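Local coordinates for protein epidermin modifying enzyme EPID (PDB 1G63) that catalyses the FMN-dependent oxidative decarboxylation of the C-terminal cysteine residue of the epidermin precursor peptide, at residues P63-I68 against D96-T101. Residues are numbered along the deposited sequence; the frame is centred on the assembly and turned at random.
Sequences PLLNHI and DNLLTT. With FMN (flavin mononucleotide), chain M.
The imidazole of His-67 carries Thr-101 on one face: the methyl CG2 sits 3.7 Å from the ring centroid and 17° off the ring normal, a CH-pi contact shifted toward the CG-ND1 rim. With chi1 at 57°, CG of His-67 lies between the backbone N and carbonyl carbon, and the ring reaches the flavin of FMN. There NE2 stands over the flavin face, 3.5 Å from FMN N10, with the imidazole tilted against the isoalloxazine, and CD2 lies near C9 and C9A. ND1 has a weak hydrogen bond to Thr-105. The two branches of Thr-101 divide the work. CG2, anti to the backbone N, covers the histidine, while OG1 accepts a 3.0 Å hydrogen bond from the ribityl hydroxyl O3' of FMN and donates to Asn-97 O. That carbonyl takes two bonds from one residue, Thr-101 OG1 from 48° above its plane and Thr-101 N as a helical backbone bond, which fixes the hydroxyl beside the ribityl chain. Next to the polar site is a small apolar patch: CD2 of Leu-98 meets CD2 of Leu-65 at 3.8 Å, the two side chains crossing at about a right angle, and CD1 of Leu-98 rests on CB of His-67. The backbone of 63-65 lines the dimethylbenzene end of the flavin, with Leu-65 O 3.5 Å from FMN C8M. Met-120 of the second subunit packs on His-67, and that subunit supplies further hydrogen bonds to FMN. Starting the helices 67-72 and 98-105 of the Rossmann-like fold, the two segments form one side of the intersubunit FMN site of this HFCD flavoprotein, with the active-site histidine placed beside the flavin.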
loop_
_atom_site.group_PDB
_atom_site.type_symbol
_atom_site.label_atom_id
_atom_site.label_comp_id
_atom_site.label_asym_id
_atom_site.label_seq_id
_atom_site.Cartn_x
_atom_site.Cartn_y
_atom_site.Cartn_z
ATOM N N PRO B 63 -7.933 -19.177 5.262
ATOM C CA PRO B 63 -8.875 -19.412 4.162
ATOM C C PRO B 63 -9.191 -20.878 3.861
ATOM O O PRO B 63 -10.154 -21.169 3.152
ATOM C CB PRO B 63 -8.196 -18.728 2.974
ATOM C CG PRO B 63 -7.356 -17.682 3.601
ATOM C CD PRO B 63 -6.771 -18.416 4.777
ATOM N N LEU B 64 -8.386 -21.799 4.385
ATOM C CA LEU B 64 -8.604 -23.222 4.136
ATOM C C LEU B 64 -9.092 -24.013 5.350
ATOM O O LEU B 64 -8.762 -25.189 5.510
ATOM C CB LEU B 64 -7.328 -23.871 3.584
ATOM C CG LEU B 64 -6.800 -23.429 2.211
ATOM C CD1 LEU B 64 -7.930 -23.433 1.201
ATOM C CD2 LEU B 64 -6.198 -22.033 2.301
ATOM N N LEU B 65 -9.885 -23.368 6.195
ATOM C CA LEU B 65 -10.433 -24.007 7.389
ATOM C C LEU B 65 -11.359 -25.161 6.968
ATOM O O LEU B 65 -12.155 -25.014 6.038
ATOM C CB LEU B 65 -11.202 -22.958 8.198
ATOM C CG LEU B 65 -10.892 -22.748 9.683
ATOM C CD1 LEU B 65 -9.471 -23.156 10.017
ATOM C CD2 LEU B 65 -11.134 -21.284 10.018
ATOM N N ASN B 66 -11.241 -26.304 7.641
ATOM C CA ASN B 66 -12.062 -27.480 7.335
ATOM C C ASN B 66 -13.450 -27.412 7.980
ATOM O O ASN B 66 -13.614 -27.748 9.155
ATOM C CB ASN B 66 -11.352 -28.739 7.819
ATOM C CG ASN B 66 -11.992 -30.004 7.292
ATOM O OD1 ASN B 66 -13.215 -30.119 7.241
ATOM N ND2 ASN B 66 -11.165 -30.966 6.906
ATOM N N HIS B 67 -14.447 -26.995 7.204
ATOM C CA HIS B 67 -15.814 -26.864 7.705
ATOM C C HIS B 67 -16.429 -28.187 8.169
ATOM O O HIS B 67 -17.284 -28.199 9.060
ATOM C CB HIS B 67 -16.699 -26.221 6.634
ATOM C CG HIS B 67 -16.709 -26.968 5.340
ATOM N ND1 HIS B 67 -17.691 -27.876 5.011
ATOM C CD2 HIS B 67 -15.822 -26.983 4.316
ATOM C CE1 HIS B 67 -17.408 -28.420 3.840
ATOM N NE2 HIS B 67 -16.279 -27.896 3.397
ATOM N N ILE B 68 -16.003 -29.294 7.567
ATOM C CA ILE B 68 -16.517 -30.603 7.949
ATOM C C ILE B 68 -16.082 -30.936 9.372
ATOM O O ILE B 68 -16.882 -31.391 10.187
ATOM C CB ILE B 68 -16.015 -31.686 6.987
ATOM C CG1 ILE B 68 -16.568 -31.405 5.585
ATOM C CG2 ILE B 68 -16.454 -33.059 7.465
ATOM C CD1 ILE B 68 -15.828 -32.126 4.489
ATOM N N ASP B 96 -21.839 -19.202 0.526
ATOM C CA ASP B 96 -20.742 -18.434 -0.055
ATOM C C ASP B 96 -19.704 -17.857 0.922
ATOM O O ASP B 96 -18.852 -17.065 0.525
ATOM C CB ASP B 96 -21.294 -17.318 -0.955
ATOM C CG ASP B 96 -22.273 -16.404 -0.237
ATOM O OD1 ASP B 96 -22.450 -16.520 0.997
ATOM O OD2 ASP B 96 -22.861 -15.550 -0.919
ATOM N N ASN B 97 -19.788 -18.243 2.193
ATOM C CA ASN B 97 -18.808 -17.839 3.199
ATOM C C ASN B 97 -18.696 -19.011 4.186
ATOM O O ASN B 97 -19.518 -19.922 4.148
ATOM C CB ASN B 97 -19.197 -16.519 3.903
ATOM C CG ASN B 97 -20.563 -16.566 4.559
ATOM O OD1 ASN B 97 -20.946 -17.574 5.157
ATOM N ND2 ASN B 97 -21.303 -15.459 4.465
ATOM N N LEU B 98 -17.687 -19.004 5.051
ATOM C CA LEU B 98 -17.495 -20.109 5.987
ATOM C C LEU B 98 -18.691 -20.400 6.885
ATOM O O LEU B 98 -19.115 -21.554 6.996
ATOM C CB LEU B 98 -16.246 -19.881 6.855
ATOM C CG LEU B 98 -15.902 -21.016 7.841
ATOM C CD1 LEU B 98 -15.694 -22.325 7.095
ATOM C CD2 LEU B 98 -14.649 -20.663 8.637
ATOM N N LEU B 99 -19.234 -19.365 7.519
ATOM C CA LEU B 99 -20.374 -19.534 8.419
ATOM C C LEU B 99 -21.522 -20.257 7.729
ATOM O O LEU B 99 -22.062 -21.253 8.210
ATOM C CB LEU B 99 -20.866 -18.171 8.911
ATOM C CG LEU B 99 -22.083 -18.147 9.848
ATOM C CD1 LEU B 99 -22.046 -16.882 10.704
ATOM C CD2 LEU B 99 -23.385 -18.212 9.044
ATOM N N THR B 100 -21.875 -19.737 6.577
ATOM C CA THR B 100 -22.962 -20.262 5.802
ATOM C C THR B 100 -22.652 -21.679 5.251
ATOM O O THR B 100 -23.553 -22.507 5.082
ATOM C CB THR B 100 -23.290 -19.207 4.729
ATOM O OG1 THR B 100 -24.687 -19.207 4.474
ATOM C CG2 THR B 100 -22.527 -19.446 3.481
ATOM N N THR B 101 -21.374 -21.974 5.009
ATOM C CA THR B 101 -20.984 -23.309 4.537
ATOM C C THR B 101 -21.085 -24.299 5.707
ATOM O O THR B 101 -21.423 -25.472 5.527
ATOM C CB THR B 101 -19.531 -23.328 3.996
ATOM O OG1 THR B 101 -19.462 -22.562 2.792
ATOM C CG2 THR B 101 -19.078 -24.750 3.707
HETATM N N1 FMN M . -17.356 -27.184 -1.135
HETATM C C2 FMN M . -17.877 -28.124 -1.991
HETATM O O2 FMN M . -18.972 -28.070 -2.470
HETATM N N3 FMN M . -17.075 -29.247 -2.335
HETATM C C4 FMN M . -15.823 -29.485 -1.887
HETATM O O4 FMN M . -15.231 -30.515 -2.230
HETATM C C4A FMN M . -15.269 -28.500 -0.947
HETATM N N5 FMN M . -14.032 -28.617 -0.483
HETATM C C5A FMN M . -13.495 -27.603 0.248
HETATM C C6 FMN M . -12.099 -27.677 0.675
HETATM C C7 FMN M . -11.528 -26.763 1.525
HETATM C C7M FMN M . -10.048 -26.869 1.938
HETATM C C8 FMN M . -12.267 -25.523 1.840
HETATM C C8M FMN M . -11.637 -24.422 2.651
HETATM C C9 FMN M . -13.608 -25.454 1.465
HETATM C C9A FMN M . -14.251 -26.439 0.685
HETATM N N10 FMN M . -15.608 -26.396 0.255
HETATM C C10 FMN M . -16.126 -27.331 -0.630
HETATM C "C1'" FMN M . -16.453 -25.238 0.618
HETATM C "C2'" FMN M . -16.425 -24.199 -0.527
HETATM O "O2'" FMN M . -15.114 -23.722 -0.864
HETATM C "C3'" FMN M . -17.289 -22.995 -0.163
HETATM O "O3'" FMN M . -18.664 -23.430 0.017
HETATM C "C4'" FMN M . -17.275 -21.840 -1.153
HETATM O "O4'" FMN M . -17.971 -20.695 -0.609
HETATM C "C5'" FMN M . -17.843 -22.173 -2.522
HETATM O "O5'" FMN M . -17.675 -21.064 -3.422
HETATM P P FMN M . -17.829 -21.172 -4.987
HETATM O O1P FMN M . -19.181 -21.709 -5.243
HETATM O O2P FMN M . -16.733 -22.033 -5.531
HETATM O O3P FMN M . -17.664 -19.692 -5.499
#